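Local coordinates for transthyretin-like protein (PDB 3QVA) that probably catalyses the hydrolysis of 5-hydroxyisourate to 2-oxo-4-hydroxy-4-carboxy-5-ureidoimidazoline, a step of purine metabolism, as a homotetramer of the transthyretin family, at residues 63-69 against 83-89; 17-21 against 72-78; 69-73 against 104-108. All coordinates share one frame. Where two conformers were deposited one is given. Residues are numbered along the deposited sequence.

Contact 1 of 3, residues 63-69 against 83-89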
loop_
_atom_site.group_PDB
_atom_site.type_symbol
_atom_site.label_atom_id
_atom_site.label_comp_id
_atom_site.label_asym_id
_atom_site.label_seq_id
_atom_site.Cartn_x
_atom_site.Cartn_y
_atom_site.Cartn_z
ATOM N N TYR A 63 -3.044 -3.733 -21.634
ATOM C CA TYR A 63 -1.989 -2.728 -21.621
ATOM C C TYR A 63 -1.000 -2.939 -20.488
ATOM O O TYR A 63 -1.275 -3.639 -19.515
ATOM C CB TYR A 63 -2.583 -1.327 -21.496
ATOM C CG TYR A 63 -3.397 -0.882 -22.685
ATOM C CD1 TYR A 63 -4.767 -1.123 -22.741
ATOM C CD2 TYR A 63 -2.802 -0.198 -23.743
ATOM C CE1 TYR A 63 -5.528 -0.711 -23.827
ATOM C CE2 TYR A 63 -3.556 0.224 -24.835
ATOM C CZ TYR A 63 -4.917 -0.036 -24.868
ATOM O OH TYR A 63 -5.668 0.377 -25.944
ATOM N N CYS A 64 0.150 -2.297 -20.629
ATOM C CA CYS A 64 1.204 -2.365 -19.648
ATOM C C CYS A 64 1.759 -0.958 -19.462
ATOM O O CYS A 64 2.252 -0.358 -20.420
ATOM C CB CYS A 64 2.287 -3.313 -20.151
ATOM S SG CYS A 64 3.652 -3.526 -19.044
ATOM N N LEU A 65 1.642 -0.424 -18.244
ATOM C CA LEU A 65 2.272 0.849 -17.884
ATOM C C LEU A 65 3.506 0.562 -17.060
ATOM O O LEU A 65 3.412 -0.114 -16.047
ATOM C CB LEU A 65 1.341 1.712 -17.031
ATOM C CG LEU A 65 0.550 2.912 -17.532
ATOM C CD1 LEU A 65 0.006 3.644 -16.304
ATOM C CD2 LEU A 65 1.373 3.866 -18.395
ATOM N N THR A 66 4.656 1.081 -17.476
ATOM C CA THR A 66 5.897 0.790 -16.775
ATOM C C THR A 66 6.601 2.060 -16.328
ATOM O O THR A 66 7.012 2.872 -17.161
ATOM C CB THR A 66 6.852 -0.043 -17.653
ATOM O OG1 THR A 66 6.178 -1.234 -18.087
ATOM C CG2 THR A 66 8.117 -0.421 -16.874
ATOM N N ALA A 67 6.752 2.211 -15.015
ATOM C CA ALA A 67 7.454 3.361 -14.450
ATOM C C ALA A 67 8.887 2.970 -14.137
ATOM O O ALA A 67 9.135 1.956 -13.489
ATOM C CB ALA A 67 6.744 3.872 -13.194
ATOM N N GLU A 68 9.837 3.768 -14.615
ATOM C CA GLU A 68 11.240 3.448 -14.430
ATOM C C GLU A 68 11.706 3.958 -13.069
ATOM O O GLU A 68 12.472 4.915 -12.959
ATOM C CB GLU A 68 12.067 4.022 -15.586
ATOM C CG GLU A 68 11.726 3.364 -16.926
ATOM C CD GLU A 68 12.163 1.912 -16.987
ATOM O OE1 GLU A 68 13.240 1.601 -16.445
ATOM O OE2 GLU A 68 11.434 1.081 -17.578
ATOM N N THR A 69 11.226 3.297 -12.026
ATOM C CA THR A 69 11.426 3.762 -10.660
ATOM C C THR A 69 12.855 3.542 -10.160
ATOM O O THR A 69 13.420 4.407 -9.471
ATOM C CB THR A 69 10.427 3.091 -9.704
ATOM O OG1 THR A 69 10.539 1.669 -9.823
ATOM C CG2 THR A 69 8.999 3.510 -10.059
ATOM N N THR A 83 13.643 -2.822 -9.634
ATOM C CA THR A 83 14.278 -2.213 -10.810
ATOM C C THR A 83 13.347 -1.292 -11.606
ATOM O O THR A 83 13.802 -0.336 -12.232
ATOM C CB THR A 83 14.862 -3.278 -11.751
ATOM O OG1 THR A 83 13.823 -4.170 -12.161
ATOM C CG2 THR A 83 15.950 -4.069 -11.045
ATOM N N ARG A 84 12.054 -1.611 -11.591
ATOM C CA ARG A 84 11.025 -0.804 -12.242
ATOM C C ARG A 84 9.683 -1.239 -11.678
ATOM O O ARG A 84 9.621 -2.198 -10.902
ATOM C CB ARG A 84 11.058 -0.954 -13.775
ATOM C CG ARG A 84 11.155 -2.382 -14.295
ATOM C CD ARG A 84 11.400 -2.401 -15.801
ATOM N NE ARG A 84 12.486 -1.499 -16.176
ATOM C CZ ARG A 84 13.776 -1.762 -15.988
ATOM N NH1 ARG A 84 14.695 -0.876 -16.353
ATOM N NH2 ARG A 84 14.150 -2.908 -15.430
ATOM N N ALA A 85 8.628 -0.526 -12.051
ATOM C CA ALA A 85 7.291 -0.825 -11.583
ATOM C C ALA A 85 6.385 -0.983 -12.793
ATOM O O ALA A 85 6.091 -0.013 -13.489
ATOM C CB ALA A 85 6.791 0.290 -10.658
ATOM N N GLN A 86 5.974 -2.221 -13.049
ATOM C CA GLN A 86 5.121 -2.534 -14.182
ATOM C C GLN A 86 3.705 -2.850 -13.707
ATOM O O GLN A 86 3.516 -3.699 -12.826
ATOM C CB GLN A 86 5.701 -3.714 -14.972
ATOM C CG GLN A 86 4.849 -4.124 -16.158
ATOM C CD GLN A 86 5.412 -5.319 -16.915
ATOM O OE1 GLN A 86 4.777 -6.375 -16.984
ATOM N NE2 GLN A 86 6.604 -5.161 -17.484
ATOM N N ILE A 87 2.725 -2.160 -14.293
ATOM C CA ILE A 87 1.313 -2.455 -14.070
ATOM C C ILE A 87 0.726 -3.092 -15.328
ATOM O O ILE A 87 0.906 -2.581 -16.444
ATOM C CB ILE A 87 0.502 -1.184 -13.752
ATOM C CG1 ILE A 87 1.031 -0.488 -12.497
ATOM C CG2 ILE A 87 -0.985 -1.533 -13.574
ATOM C CD1 ILE A 87 0.407 0.897 -12.312
ATOM N N ASP A 88 0.027 -4.204 -15.145
ATOM C CA ASP A 88 -0.622 -4.885 -16.261
ATOM C C ASP A 88 -2.122 -4.823 -16.044
ATOM O O ASP A 88 -2.626 -5.307 -15.031
ATOM C CB ASP A 88 -0.142 -6.330 -16.330
ATOM C CG ASP A 88 1.316 -6.431 -16.703
ATOM O OD1 ASP A 88 2.145 -6.712 -15.805
ATOM O OD2 ASP A 88 1.628 -6.205 -17.895
ATOM N N PHE A 89 -2.830 -4.198 -16.980
ATOM C CA PHE A 89 -4.255 -3.961 -16.798
ATOM C C PHE A 89 -5.040 -4.140 -18.093
ATOM O O PHE A 89 -4.462 -4.313 -19.169
ATOM C CB PHE A 89 -4.512 -2.580 -16.167
ATOM C CG PHE A 89 -4.109 -1.415 -17.036
ATOM C CD1 PHE A 89 -5.070 -0.699 -17.747
ATOM C CD2 PHE A 89 -2.774 -1.030 -17.137
ATOM C CE1 PHE A 89 -4.708 0.383 -18.547
ATOM C CE2 PHE A 89 -2.401 0.054 -17.940
ATOM C CZ PHE A 89 -3.372 0.758 -18.640
HETATM O O HOH W 1 -0.163 -6.715 -19.904
HETATM O O HOH W 2 14.033 1.902 -13.767
#

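Contact 2 of 3, residues 17-21 against 72-78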
loop_
_atom_site.group_PDB
_atom_site.type_symbol
_atom_site.label_atom_id
_atom_site.label_comp_id
_atom_site.label_asym_id
_atom_site.label_seq_id
_atom_site.Cartn_x
_atom_site.Cartn_y
_atom_site.Cartn_z
ATOM N N LEU A 17 3.798 9.264 -6.557
ATOM C CA LEU A 17 4.194 9.875 -5.302
ATOM C C LEU A 17 5.299 9.058 -4.656
ATOM O O LEU A 17 5.204 7.836 -4.573
ATOM C CB LEU A 17 2.991 9.937 -4.365
ATOM C CG LEU A 17 1.910 10.931 -4.790
ATOM C CD1 LEU A 17 0.563 10.438 -4.349
ATOM C CD2 LEU A 17 2.207 12.332 -4.245
ATOM N N ASP A 18 6.345 9.733 -4.195
ATOM C CA ASP A 18 7.389 9.071 -3.427
ATOM C C ASP A 18 6.984 9.126 -1.962
ATOM O O ASP A 18 7.137 10.159 -1.297
ATOM C CB ASP A 18 8.757 9.733 -3.648
ATOM C CG ASP A 18 9.883 9.051 -2.867
ATOM O OD1 ASP A 18 9.639 8.046 -2.160
ATOM O OD2 ASP A 18 11.041 9.521 -2.956
ATOM N N ILE A 19 6.461 8.010 -1.455
ATOM C CA ILE A 19 5.954 7.991 -0.089
ATOM C C ILE A 19 7.077 7.916 0.947
ATOM O O ILE A 19 6.829 8.075 2.134
ATOM C CB ILE A 19 4.881 6.896 0.140
ATOM C CG1 ILE A 19 5.519 5.502 0.175
ATOM C CG2 ILE A 19 3.767 7.014 -0.918
ATOM C CD1 ILE A 19 4.560 4.397 0.655
ATOM N N SER A 20 8.311 7.698 0.493
ATOM C CA SER A 20 9.459 7.737 1.393
ATOM C C SER A 20 9.721 9.176 1.860
ATOM O O SER A 20 10.254 9.395 2.949
ATOM C CB SER A 20 10.700 7.116 0.741
ATOM O OG SER A 20 11.250 7.970 -0.242
ATOM N N THR A 21 9.307 10.149 1.049
ATOM C CA THR A 21 9.483 11.569 1.376
ATOM C C THR A 21 8.165 12.345 1.474
ATOM O O THR A 21 8.135 13.471 1.984
ATOM C CB THR A 21 10.396 12.275 0.349
ATOM O OG1 THR A 21 9.773 12.244 -0.942
ATOM C CG2 THR A 21 11.768 11.615 0.284
ATOM N N TRP A 72 15.152 6.163 -11.512
ATOM C CA TRP A 72 14.850 7.421 -10.837
ATOM C C TRP A 72 15.498 7.483 -9.447
ATOM O O TRP A 72 16.129 8.488 -9.098
ATOM C CB TRP A 72 13.334 7.623 -10.751
ATOM C CG TRP A 72 12.909 8.941 -10.199
ATOM C CD1 TRP A 72 12.884 10.135 -10.858
ATOM C CD2 TRP A 72 12.407 9.197 -8.881
ATOM N NE1 TRP A 72 12.409 11.123 -10.029
ATOM C CE2 TRP A 72 12.116 10.576 -8.807
ATOM C CE3 TRP A 72 12.190 8.398 -7.749
ATOM C CZ2 TRP A 72 11.605 11.177 -7.652
ATOM C CZ3 TRP A 72 11.674 8.998 -6.597
ATOM C CH2 TRP A 72 11.392 10.376 -6.561
ATOM N N PHE A 73 15.371 6.407 -8.670
ATOM C CA PHE A 73 15.999 6.364 -7.353
ATOM C C PHE A 73 17.520 6.429 -7.465
ATOM O O PHE A 73 18.166 7.136 -6.688
ATOM C CB PHE A 73 15.580 5.123 -6.558
ATOM C CG PHE A 73 14.202 5.217 -5.955
ATOM C CD1 PHE A 73 13.250 4.234 -6.216
ATOM C CD2 PHE A 73 13.862 6.270 -5.108
ATOM C CE1 PHE A 73 11.970 4.300 -5.648
ATOM C CE2 PHE A 73 12.591 6.353 -4.538
ATOM C CZ PHE A 73 11.636 5.354 -4.812
ATOM N N ALA A 74 18.071 5.706 -8.440
ATOM C CA ALA A 74 19.519 5.657 -8.668
ATOM C C ALA A 74 20.118 7.013 -9.048
ATOM O O ALA A 74 21.232 7.344 -8.616
ATOM C CB ALA A 74 19.858 4.608 -9.716
ATOM N N ARG A 75 19.386 7.792 -9.848
ATOM C CA ARG A 75 19.819 9.136 -10.246
ATOM C C ARG A 75 19.895 10.089 -9.062
ATOM O O ARG A 75 20.664 11.055 -9.080
ATOM C CB ARG A 75 18.891 9.726 -11.306
ATOM C CG ARG A 75 19.121 9.185 -12.698
ATOM C CD ARG A 75 18.442 10.057 -13.746
ATOM N NE ARG A 75 16.990 10.124 -13.585
ATOM C CZ ARG A 75 16.134 9.220 -14.058
ATOM N NH1 ARG A 75 16.574 8.155 -14.716
ATOM N NH2 ARG A 75 14.833 9.378 -13.862
ATOM N N ALA A 76 19.089 9.805 -8.042
ATOM C CA ALA A 76 19.087 10.554 -6.794
ATOM C C ALA A 76 20.035 9.930 -5.763
ATOM O O ALA A 76 20.076 10.364 -4.613
ATOM C CB ALA A 76 17.679 10.624 -6.243
ATOM N N GLY A 77 20.784 8.906 -6.179
ATOM C CA GLY A 77 21.756 8.232 -5.307
ATOM C C GLY A 77 21.163 7.327 -4.238
ATOM O O GLY A 77 21.751 7.147 -3.162
ATOM N N ARG A 78 20.008 6.741 -4.537
ATOM C CA ARG A 78 19.291 5.898 -3.589
ATOM C C ARG A 78 19.136 4.492 -4.153
ATOM O O ARG A 78 18.698 4.316 -5.287
ATOM C CB ARG A 78 17.924 6.507 -3.276
ATOM C CG ARG A 78 17.994 7.984 -2.866
ATOM C CD ARG A 78 16.632 8.645 -2.868
ATOM N NE ARG A 78 15.769 8.131 -1.807
ATOM C CZ ARG A 78 14.463 8.380 -1.714
ATOM N NH1 ARG A 78 13.850 9.146 -2.611
ATOM N NH2 ARG A 78 13.773 7.867 -0.712
#

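Contact 3 of 3, residues 69-73 against 104-108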
loop_
_atom_site.group_PDB
_atom_site.type_symbol
_atom_site.label_atom_id
_atom_site.label_comp_id
_atom_site.label_asym_id
_atom_site.label_seq_id
_atom_site.Cartn_x
_atom_site.Cartn_y
_atom_site.Cartn_z
ATOM N N THR A 69 11.226 3.297 -12.026
ATOM C CA THR A 69 11.426 3.762 -10.660
ATOM C C THR A 69 12.855 3.542 -10.160
ATOM O O THR A 69 13.420 4.407 -9.471
ATOM C CB THR A 69 10.427 3.091 -9.704
ATOM O OG1 THR A 69 10.539 1.669 -9.823
ATOM C CG2 THR A 69 8.999 3.510 -10.059
ATOM N N GLY A 70 13.445 2.404 -10.523
ATOM C CA GLY A 70 14.800 2.066 -10.084
ATOM C C GLY A 70 15.812 3.073 -10.595
ATOM O O GLY A 70 16.684 3.528 -9.841
ATOM N N ALA A 71 15.674 3.443 -11.869
ATOM C CA ALA A 71 16.545 4.441 -12.504
ATOM C C ALA A 71 16.391 5.809 -11.851
ATOM O O ALA A 71 17.381 6.527 -11.662
ATOM C CB ALA A 71 16.260 4.524 -13.999
ATOM N N TRP A 72 15.152 6.163 -11.512
ATOM C CA TRP A 72 14.850 7.421 -10.837
ATOM C C TRP A 72 15.498 7.483 -9.447
ATOM O O TRP A 72 16.129 8.488 -9.098
ATOM C CB TRP A 72 13.334 7.623 -10.751
ATOM C CG TRP A 72 12.909 8.941 -10.199
ATOM C CD1 TRP A 72 12.884 10.135 -10.858
ATOM C CD2 TRP A 72 12.407 9.197 -8.881
ATOM N NE1 TRP A 72 12.409 11.123 -10.029
ATOM C CE2 TRP A 72 12.116 10.576 -8.807
ATOM C CE3 TRP A 72 12.190 8.398 -7.749
ATOM C CZ2 TRP A 72 11.605 11.177 -7.652
ATOM C CZ3 TRP A 72 11.674 8.998 -6.597
ATOM C CH2 TRP A 72 11.392 10.376 -6.561
ATOM N N PHE A 73 15.371 6.407 -8.670
ATOM C CA PHE A 73 15.999 6.364 -7.353
ATOM C C PHE A 73 17.520 6.429 -7.465
ATOM O O PHE A 73 18.166 7.136 -6.688
ATOM C CB PHE A 73 15.580 5.123 -6.558
ATOM C CG PHE A 73 14.202 5.217 -5.955
ATOM C CD1 PHE A 73 13.250 4.234 -6.216
ATOM C CD2 PHE A 73 13.862 6.270 -5.108
ATOM C CE1 PHE A 73 11.970 4.300 -5.648
ATOM C CE2 PHE A 73 12.591 6.353 -4.538
ATOM C CZ PHE A 73 11.636 5.354 -4.812
ATOM N N LEU A 104 2.445 4.496 -6.024
ATOM C CA LEU A 104 2.947 4.989 -4.742
ATOM C C LEU A 104 4.258 4.271 -4.503
ATOM O O LEU A 104 4.265 3.064 -4.284
ATOM C CB LEU A 104 1.956 4.698 -3.610
ATOM C CG LEU A 104 0.505 5.135 -3.799
ATOM C CD1 LEU A 104 -0.286 4.888 -2.519
ATOM C CD2 LEU A 104 0.414 6.594 -4.213
ATOM N N ILE A 105 5.370 5.005 -4.549
ATOM C CA ILE A 105 6.682 4.357 -4.601
ATOM C C ILE A 105 7.593 4.697 -3.424
ATOM O O ILE A 105 7.448 5.746 -2.787
ATOM C CB ILE A 105 7.412 4.634 -5.953
ATOM C CG1 ILE A 105 7.924 6.085 -6.030
ATOM C CG2 ILE A 105 6.479 4.321 -7.123
ATOM C CD1 ILE A 105 8.803 6.375 -7.259
ATOM N N ALA A 106 8.522 3.785 -3.159
ATOM C CA ALA A 106 9.552 3.943 -2.136
ATOM C C ALA A 106 10.678 2.976 -2.470
ATOM O O ALA A 106 10.455 1.989 -3.188
ATOM C CB ALA A 106 8.975 3.644 -0.739
ATOM N N PRO A 107 11.902 3.234 -1.962
ATOM C CA PRO A 107 12.957 2.269 -2.264
ATOM C C PRO A 107 12.625 0.839 -1.823
ATOM O O PRO A 107 13.061 -0.116 -2.467
ATOM C CB PRO A 107 14.166 2.833 -1.510
ATOM C CG PRO A 107 13.941 4.313 -1.581
ATOM C CD PRO A 107 12.449 4.466 -1.359
ATOM N N GLY A 108 11.838 0.690 -0.759
ATOM C CA GLY A 108 11.553 -0.635 -0.221
ATOM C C GLY A 108 10.186 -1.213 -0.537
ATOM O O GLY A 108 9.790 -2.208 0.059
#

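Contact 1 of 3, residues 63-69 against 83-89
Start at Y63: the first antiparallel pair within these segments is hydrogen-bonded, Y63 N to F89 O at 2.9 Å and F89 N to Y63 O at 3.0 Å. Y63 CB sits over the face of the F89 ring, 4.0 Å from its centroid, a CH-pi contact, and the phenol hydroxyl reaches P59 and R34. C64 faces D88 as a non-hydrogen-bonded pair, its SG 3.2 Å from Q86 CG. At L65 the backbone bonds return, L65 N to I87 O at 2.9 Å and I87 N to L65 O at 2.8 Å. T66 stands opposite Q86, and A67 makes the last hydrogen-bonded pair here, A67 N to A85 O at 2.8 Å and A85 N to A67 O at 2.9 Å. Beyond it the chain leaves through an inverse gamma turn centred on E68, N-cap of the helix. The E68 carboxylate meets R84 in a salt bridge, OE1 to NH1 at 2.9 Å and OE2 to NE at 3.1 Å. L65, A67 and F89 pack on strand 12-18, and A67, A85, I87 and F89 on strand 99-106, as in the transthyretin sandwich; Y63, on this apolar face, leads off toward L58 and I91. C64, T66, Q86 and D88 make the other face mostly polar; D88 salt-bridges R84 of a second subunit, so arginine-carboxylate pairing serves both strand pair and interface.

Contact 2 of 3, residues 17-21 against 72-78
The carboxylate of D18 is the polar centre of this contact, and its conformation explains most of it. With chi1 in the t well and chi2 near 0°, D18 offers one oxygen to each side. OD1 turns back on its own segment, accepting from S20 N at 3.0 Å, which makes an Asx turn, and from S20 OG at 2.5 Å. OD2 looks across to the helix end and takes R78 NH1 at 2.9 Å in a salt bridge. S20, in its p rotamer, gives its hydroxyl proton to D18 OD1, so S20 OG can accept from R78 NH2 at 2.6 Å; D18 and S20 thus share the edge of one guanidinium. R78 gets there through an m, t, p sequence of chi1 to chi3 that carries its side chain back from beyond the helix. The helix has already stopped in a Schellman motif, with R78 N to F73 O at 2.9 Å and G77 N to A74 O at 2.9 Å, where G77 as C-prime residue adopts the positive phi that glycine takes easily. Two aromatic edges complete the setting: W72 CH2 lies 3.7 Å and F73 CE2 3.9 Å from D18 OD2, which sits at the edge of each ring, near its plane. W72 is t and points its NE1 to the carbonyl of E26. Here the C-terminal end of helix 69-75 meets the turn after strand 12-18, beside strand 99-106, whose I105 packs against W72 and F73, while I19 and S20 touch their counterparts on a third subunit.

Contact 3 of 3, residues 69-73 against 104-108
The axis of helix segment 69-73 passes 10.1 Å from that of strand segment 104-106, their directions 49° apart. No backbone groups bond across this gap; the nearest CA atoms, F73 and P107, are 7.2 Å apart, with T69 and I105 at 7.7 Å. Side chains fill the space between. I105 points at the helix and meets three residues of it: its CG2 lies 4.0 Å from T69 CG2, and its CD1 is 3.9 Å from both W72 CZ3 and F73 CZ. Those three contacts seat the single helix of this transthyretin-type beta sandwich on the sheet that holds strands 12-18 and 99-106, while the helix itself follows directly from a strand of the opposing sheet. F73 pushes its ring tip-first toward the strand end. F73 CZ approaches A106 C at 3.5 Å and P107 CD at 3.7 Å, and P107 CG stands over the ring face, 4.0 Å from the F73 centroid and 19° off its normal, a CH-pi contact. A106 turns its CB away from the helix and packs with I19 of a third subunit, and P107 touches S20 of that same neighbouring chain.

Overall arrangement
From the N terminus, residues 17-21 come first and are met by 72-78: contact 2 closes a loop of about fifty residues. Contact 1 closes the shortest, bringing strand 82-90 back beside strand 62-67 around helix 69-75. Contact 3 then returns the chain at 104-108 to the same helix. Along the sequence contact 1 crosses both others, sharing T69 with contact 3; contact 3 begins on the helix where contact 2 ends, so these two neither nest nor cross. They share W72 and F73 and join through I19 N to I105 O and L17 O to I105 N, both 2.8 Å and probable hydrogen bonds. Contact 1 pairs two strands of one sheet; contacts 2 and 3 hold the helix linking them to the other sheet.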